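Local coordinates for protein protoporphyrinogen oxidase (Exiguobacterium sibiricum, PDB 3LOV) that binds FAD and probably oxidises coproporphyrinogen III to coproporphyrin III with molecular oxygen in heme b biosynthesis, at residues M315-Q320 and D356-R361; F53-G58 and Q400-R405. All coordinates share one frame; numbering follows the deposited sequence.

Contact 1. Residues M315-Q320 and D356-R361; sequences MIFDQQ and DHTVLR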
loop_
_atom_site.group_PDB
_atom_site.type_symbol
_atom_site.label_atom_id
_atom_site.label_comp_id
_atom_site.label_asym_id
_atom_site.label_seq_id
_atom_site.Cartn_x
_atom_site.Cartn_y
_atom_site.Cartn_z
HETATM N N MSE A 315 10.685 -9.336 -14.620
HETATM C CA MSE A 315 11.520 -10.014 -15.630
HETATM C C MSE A 315 12.152 -11.275 -15.039
HETATM O O MSE A 315 12.848 -11.196 -14.024
HETATM C CB MSE A 315 12.626 -9.080 -16.091
HETATM C CG MSE A 315 12.132 -7.979 -16.982
HETATM SE SE MSE A 315 13.244 -6.412 -16.864
HETATM C CE MSE A 315 12.693 -5.839 -18.602
ATOM N N ILE A 316 11.871 -12.413 -15.680
ATOM C CA ILE A 316 12.354 -13.721 -15.272
ATOM C C ILE A 316 13.567 -14.019 -16.140
ATOM O O ILE A 316 13.476 -14.036 -17.350
ATOM C CB ILE A 316 11.295 -14.839 -15.481
ATOM C CG1 ILE A 316 10.163 -14.736 -14.437
ATOM C CG2 ILE A 316 11.976 -16.238 -15.401
ATOM C CD1 ILE A 316 8.865 -15.449 -14.820
ATOM N N PHE A 317 14.703 -14.251 -15.497
ATOM C CA PHE A 317 15.940 -14.634 -16.171
ATOM C C PHE A 317 16.365 -16.006 -15.736
ATOM O O PHE A 317 16.154 -16.379 -14.577
ATOM C CB PHE A 317 17.063 -13.708 -15.738
ATOM C CG PHE A 317 16.832 -12.280 -16.085
ATOM C CD1 PHE A 317 17.237 -11.780 -17.324
ATOM C CD2 PHE A 317 16.199 -11.431 -15.181
ATOM C CE1 PHE A 317 17.032 -10.441 -17.648
ATOM C CE2 PHE A 317 16.000 -10.105 -15.495
ATOM C CZ PHE A 317 16.405 -9.602 -16.732
ATOM N N ASP A 318 17.033 -16.742 -16.621
ATOM C CA ASP A 318 17.728 -17.951 -16.192
ATOM C C ASP A 318 18.696 -17.573 -15.062
ATOM O O ASP A 318 19.250 -16.470 -15.053
ATOM C CB ASP A 318 18.451 -18.625 -17.370
ATOM C CG ASP A 318 17.525 -19.522 -18.185
ATOM O OD1 ASP A 318 16.792 -20.326 -17.564
ATOM O OD2 ASP A 318 17.532 -19.429 -19.439
ATOM N N GLN A 319 18.846 -18.469 -14.087
ATOM C CA GLN A 319 19.629 -18.183 -12.890
ATOM C C GLN A 319 20.966 -17.581 -13.284
ATOM O O GLN A 319 21.604 -18.059 -14.216
ATOM C CB GLN A 319 19.833 -19.452 -12.069
ATOM C CG GLN A 319 20.507 -19.203 -10.727
ATOM C CD GLN A 319 19.714 -19.770 -9.555
ATOM O OE1 GLN A 319 18.514 -19.532 -9.433
ATOM N NE2 GLN A 319 20.386 -20.508 -8.683
ATOM N N GLN A 320 21.383 -16.536 -12.577
ATOM C CA GLN A 320 22.505 -15.698 -12.996
ATOM C C GLN A 320 23.725 -15.964 -12.163
ATOM O O GLN A 320 23.608 -16.056 -10.936
ATOM C CB GLN A 320 22.149 -14.221 -12.852
ATOM C CG GLN A 320 21.226 -13.724 -13.936
ATOM C CD GLN A 320 21.940 -13.505 -15.247
ATOM O OE1 GLN A 320 22.996 -12.875 -15.290
ATOM N NE2 GLN A 320 21.364 -14.013 -16.330
ATOM N N ASP A 356 14.815 -21.410 -8.836
ATOM C CA ASP A 356 15.978 -21.610 -9.711
ATOM C C ASP A 356 16.112 -20.545 -10.769
ATOM O O ASP A 356 16.453 -20.837 -11.919
ATOM C CB ASP A 356 15.872 -22.968 -10.376
ATOM C CG ASP A 356 15.961 -24.081 -9.373
ATOM O OD1 ASP A 356 17.039 -24.198 -8.749
ATOM O OD2 ASP A 356 14.948 -24.789 -9.181
ATOM N N HIS A 357 15.839 -19.304 -10.386
ATOM C CA HIS A 357 15.882 -18.204 -11.330
ATOM C C HIS A 357 16.219 -16.898 -10.660
ATOM O O HIS A 357 16.142 -16.770 -9.442
ATOM C CB HIS A 357 14.528 -18.046 -12.037
ATOM C CG HIS A 357 14.125 -19.225 -12.858
ATOM N ND1 HIS A 357 13.666 -20.396 -12.296
ATOM C CD2 HIS A 357 14.072 -19.402 -14.199
ATOM C CE1 HIS A 357 13.346 -21.244 -13.256
ATOM N NE2 HIS A 357 13.589 -20.667 -14.420
ATOM N N THR A 358 16.586 -15.927 -11.495
ATOM C CA THR A 358 16.805 -14.574 -11.083
ATOM C C THR A 358 15.580 -13.839 -11.584
ATOM O O THR A 358 15.292 -13.833 -12.794
ATOM C CB THR A 358 18.085 -14.018 -11.703
ATOM O OG1 THR A 358 19.198 -14.753 -11.179
ATOM C CG2 THR A 358 18.282 -12.542 -11.379
ATOM N N VAL A 359 14.843 -13.230 -10.654
ATOM C CA VAL A 359 13.636 -12.498 -11.018
ATOM C C VAL A 359 13.683 -11.092 -10.466
ATOM O O VAL A 359 13.847 -10.906 -9.247
ATOM C CB VAL A 359 12.406 -13.214 -10.506
ATOM C CG1 VAL A 359 11.132 -12.476 -10.950
ATOM C CG2 VAL A 359 12.426 -14.696 -10.989
ATOM N N LEU A 360 13.533 -10.120 -11.370
ATOM C CA LEU A 360 13.524 -8.706 -11.012
ATOM C C LEU A 360 12.089 -8.161 -11.173
ATOM O O LEU A 360 11.416 -8.434 -12.161
ATOM C CB LEU A 360 14.547 -7.901 -11.845
ATOM C CG LEU A 360 16.061 -8.252 -11.765
ATOM C CD1 LEU A 360 16.913 -7.337 -12.673
ATOM C CD2 LEU A 360 16.599 -8.170 -10.334
ATOM N N ARG A 361 11.603 -7.425 -10.181
ATOM C CA ARG A 361 10.285 -6.741 -10.286
ATOM C C ARG A 361 10.508 -5.234 -10.144
ATOM O O ARG A 361 10.900 -4.775 -9.081
ATOM C CB ARG A 361 9.241 -7.225 -9.250
ATOM C CG ARG A 361 7.812 -6.642 -9.539
ATOM C CD ARG A 361 6.634 -7.298 -8.816
ATOM N NE ARG A 361 6.504 -6.859 -7.439
ATOM C CZ ARG A 361 5.346 -6.727 -6.769
ATOM N NH1 ARG A 361 4.168 -7.013 -7.325
ATOM N NH2 ARG A 361 5.370 -6.294 -5.525
#

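Contact 2. Residues F53-G58 and Q400-R405; sequences FTIERG and QVIISR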
loop_
_atom_site.group_PDB
_atom_site.type_symbol
_atom_site.label_atom_id
_atom_site.label_comp_id
_atom_site.label_asym_id
_atom_site.label_seq_id
_atom_site.Cartn_x
_atom_site.Cartn_y
_atom_site.Cartn_z
ATOM N N PHE A 53 6.656 -20.916 -10.660
ATOM C CA PHE A 53 6.788 -19.541 -10.134
ATOM C C PHE A 53 5.603 -19.151 -9.218
ATOM O O PHE A 53 4.480 -19.583 -9.441
ATOM C CB PHE A 53 6.882 -18.527 -11.287
ATOM C CG PHE A 53 8.078 -18.703 -12.185
ATOM C CD1 PHE A 53 9.347 -18.445 -11.724
ATOM C CD2 PHE A 53 7.908 -19.083 -13.519
ATOM C CE1 PHE A 53 10.453 -18.617 -12.555
ATOM C CE2 PHE A 53 8.998 -19.240 -14.369
ATOM C CZ PHE A 53 10.276 -18.999 -13.883
ATOM N N THR A 54 5.870 -18.356 -8.178
ATOM C CA THR A 54 4.824 -17.654 -7.400
ATOM C C THR A 54 5.255 -16.172 -7.289
ATOM O O THR A 54 6.036 -15.772 -6.414
ATOM C CB THR A 54 4.597 -18.275 -5.992
ATOM O OG1 THR A 54 4.375 -19.687 -6.113
ATOM C CG2 THR A 54 3.408 -17.655 -5.267
ATOM N N ILE A 55 4.769 -15.363 -8.211
ATOM C CA ILE A 55 5.258 -13.989 -8.374
ATOM C C ILE A 55 4.069 -13.052 -8.241
ATOM O O ILE A 55 3.091 -13.209 -8.962
ATOM C CB ILE A 55 5.936 -13.833 -9.740
ATOM C CG1 ILE A 55 7.218 -14.676 -9.807
ATOM C CG2 ILE A 55 6.286 -12.369 -10.031
ATOM C CD1 ILE A 55 7.784 -14.818 -11.223
ATOM N N GLU A 56 4.150 -12.091 -7.320
ATOM C CA GLU A 56 3.018 -11.178 -7.062
ATOM C C GLU A 56 2.917 -10.087 -8.129
ATOM O O GLU A 56 3.920 -9.527 -8.535
ATOM C CB GLU A 56 3.102 -10.558 -5.650
ATOM C CG GLU A 56 3.103 -11.602 -4.514
ATOM C CD GLU A 56 1.815 -12.382 -4.416
ATOM O OE1 GLU A 56 0.833 -12.000 -5.084
ATOM O OE2 GLU A 56 1.771 -13.374 -3.641
ATOM N N ARG A 57 1.710 -9.841 -8.622
ATOM C CA ARG A 57 1.478 -8.807 -9.606
ATOM C C ARG A 57 1.147 -7.487 -8.966
ATOM O O ARG A 57 1.409 -6.455 -9.547
ATOM C CB ARG A 57 0.351 -9.173 -10.552
ATOM C CG ARG A 57 0.721 -10.243 -11.576
ATOM C CD ARG A 57 -0.456 -10.362 -12.521
ATOM N NE ARG A 57 -0.323 -11.391 -13.521
ATOM C CZ ARG A 57 -0.168 -11.192 -14.818
ATOM N NH1 ARG A 57 -0.046 -9.971 -15.317
ATOM N NH2 ARG A 57 -0.106 -12.239 -15.620
ATOM N N GLY A 58 0.532 -7.528 -7.789
ATOM C CA GLY A 58 0.209 -6.329 -7.001
ATOM C C GLY A 58 0.967 -6.276 -5.681
ATOM O O GLY A 58 2.179 -6.361 -5.659
ATOM N N GLN A 400 11.262 -14.087 -19.714
ATOM C CA GLN A 400 9.828 -13.816 -19.714
ATOM C C GLN A 400 9.591 -12.507 -18.973
ATOM O O GLN A 400 10.337 -12.204 -18.036
ATOM C CB GLN A 400 9.075 -14.950 -19.029
ATOM C CG GLN A 400 7.568 -14.901 -19.297
ATOM C CD GLN A 400 6.788 -15.822 -18.410
ATOM O OE1 GLN A 400 7.350 -16.645 -17.690
ATOM N NE2 GLN A 400 5.473 -15.697 -18.457
ATOM N N VAL A 401 8.579 -11.748 -19.407
ATOM C CA VAL A 401 8.204 -10.505 -18.763
ATOM C C VAL A 401 6.720 -10.549 -18.397
ATOM O O VAL A 401 5.916 -10.986 -19.178
ATOM C CB VAL A 401 8.585 -9.288 -19.646
ATOM C CG1 VAL A 401 8.318 -7.988 -18.940
ATOM C CG2 VAL A 401 10.052 -9.369 -19.998
ATOM N N ILE A 402 6.379 -10.131 -17.175
ATOM C CA ILE A 402 4.990 -10.103 -16.692
ATOM C C ILE A 402 4.718 -8.661 -16.289
ATOM O O ILE A 402 5.371 -8.113 -15.368
ATOM C CB ILE A 402 4.771 -11.066 -15.465
ATOM C CG1 ILE A 402 5.170 -12.522 -15.812
ATOM C CG2 ILE A 402 3.275 -10.986 -14.923
ATOM C CD1 ILE A 402 5.695 -13.418 -14.562
ATOM N N ILE A 403 3.781 -8.032 -17.005
ATOM C CA ILE A 403 3.405 -6.640 -16.812
ATOM C C ILE A 403 2.013 -6.550 -16.161
ATOM O O ILE A 403 1.086 -7.198 -16.605
ATOM C CB ILE A 403 3.377 -5.878 -18.171
ATOM C CG1 ILE A 403 4.799 -5.667 -18.717
ATOM C CG2 ILE A 403 2.716 -4.534 -18.025
ATOM C CD1 ILE A 403 4.807 -5.145 -20.175
ATOM N N SER A 404 1.887 -5.778 -15.098
ATOM C CA SER A 404 0.599 -5.566 -14.441
ATOM C C SER A 404 0.424 -4.085 -14.198
ATOM O O SER A 404 1.402 -3.364 -14.029
ATOM C CB SER A 404 0.548 -6.312 -13.122
ATOM O OG SER A 404 0.910 -7.663 -13.337
ATOM N N ARG A 405 -0.818 -3.625 -14.226
ATOM C CA ARG A 405 -1.122 -2.188 -14.174
ATOM C C ARG A 405 -2.195 -1.974 -13.129
ATOM O O ARG A 405 -3.249 -2.590 -13.196
ATOM C CB ARG A 405 -1.621 -1.653 -15.534
ATOM C CG ARG A 405 -0.535 -1.528 -16.618
ATOM C CD ARG A 405 -1.117 -1.068 -17.958
ATOM N NE ARG A 405 -0.084 -0.857 -18.971
ATOM C CZ ARG A 405 0.428 -1.802 -19.744
ATOM N NH1 ARG A 405 0.007 -3.058 -19.638
ATOM N NH2 ARG A 405 1.357 -1.485 -20.649
#

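Contact 1. Residues M315-Q320 and D356-R361
Four backbone hydrogen bonds zip 315-318 and 357-361 into an antiparallel pair, their short axes 4.8 Å apart. Met315 with Leu360 and Phe317 with Thr358 are the hydrogen-bonded pairs; Phe317 N reaches Thr358 O at 2.8 Å nearly along the C=O axis, whereas Thr358 N approaches Phe317 O from above the carbonyl plane, at 3.1 Å. Between them, at the non-hydrogen-bonded pair Ile316-Val359, Val359 CA makes a CH...O contact of 3.4 Å with Met315 O. These are neighbouring inner strands of the mixed sheet, a sheet separate from the parallel, Rossmann-type one. Met315, Phe317, Thr358 and Leu360 share one face of the mixed sheet, Ile316 and Val359 the other. On the first, Phe317, with CG anti to the carbonyl carbon (chi1 -61°), sets CE2 4.1 Å from Leu360 CD1 and presents its ring edge to Thr358 O; Met315, a selenomethionine, and Leu360 continue onto helix 377-392. An alanine at Phe317 removes the ring that meets Leu360 and would probably loosen the packing on this face. On the second, Ile316 CG1 lies 4.1 Å from Val359 CG2, the two side chains side by side and pointing the same way, and Ile316 CG2 meets His357 CD2 at 4.0 Å. Polar contacts follow at Gln320, whose side chain crosses that of Thr358 at about a right angle, Gln320 CB 3.4 Å from Thr358 OG1, which also accepts a weak, bent bond from Gln320 N.

Contact 2. Residues F53-G58 and Q400-R405
Arg57 carries most of this contact, lying across two residues of strand 400-405. Its guanidinium is covered on one face by Ile402 CG2, which sits over the centre of the group, 3.5 Å from Arg57 CZ; the two side chains cross at about a right angle. At the guanidinium edge, Arg57 NH1 donates to Ser404 OG at 3.2 Å, close to the plane of the group and moderately straight (152°). The same hydroxyl oxygen nestles against the aliphatic stem, with Arg57 CG and Ser404 OG only 3.1 Å apart, so the serine meets both the shaft and the head of the arginine. An extended run from CG to NE (chi2 -174°, chi3 -176°) carries the head past Ser404 to Ile402, and the methyl on one face and the hydroxyl at the edge would together limit its rotation. Ile402 also works in a second direction: its CG2 branch meets the arginine, while its CD1 tip touches Ile55 CD1 at 4.2 Å, the two isoleucines crossing obliquely.

Further out, Tyr48 packs on both Arg57 and Ile402, and Arg57 O bonds to Thr312 OG1 on the adjoining strand 307-318. Backbone bonds from Ile55 to Tyr48 and from Arg57 to Ala46 pair this segment with strand 47-48 in a small two-stranded hairpin. The arrangement thus joins this hairpin, which leads into the FAD-binding residues Asp60 and Ser61, to the outermost strand 400-411 of the mixed sheet in the flavin-containing amine oxidoreductase fold.

Overall arrangement
Both contacts build on the same mixed sheet, where strand 307-318 lies between 357-364 and 400-411; their centres are 12 Å apart. Ile316 N and Gln400 O, 2.8 Å apart in a probable hydrogen bond, join strand 307-318 of contact 1 to the edge strand 400-411 of contact 2. From the other strand of contact 1, Arg361 reaches 53-58, its NH1 2.7 Å from Gly58 O, and Phe53 stacks edge-to-face on His357. Contact 2 comes close to the cofactor, the side chain of Ser404 lying about 8 Å from FAD; the side chain of the FAD-binding Asp60 is about 8 Å from that of Ile55 and about 10 Å from that of Val359 in contact 1.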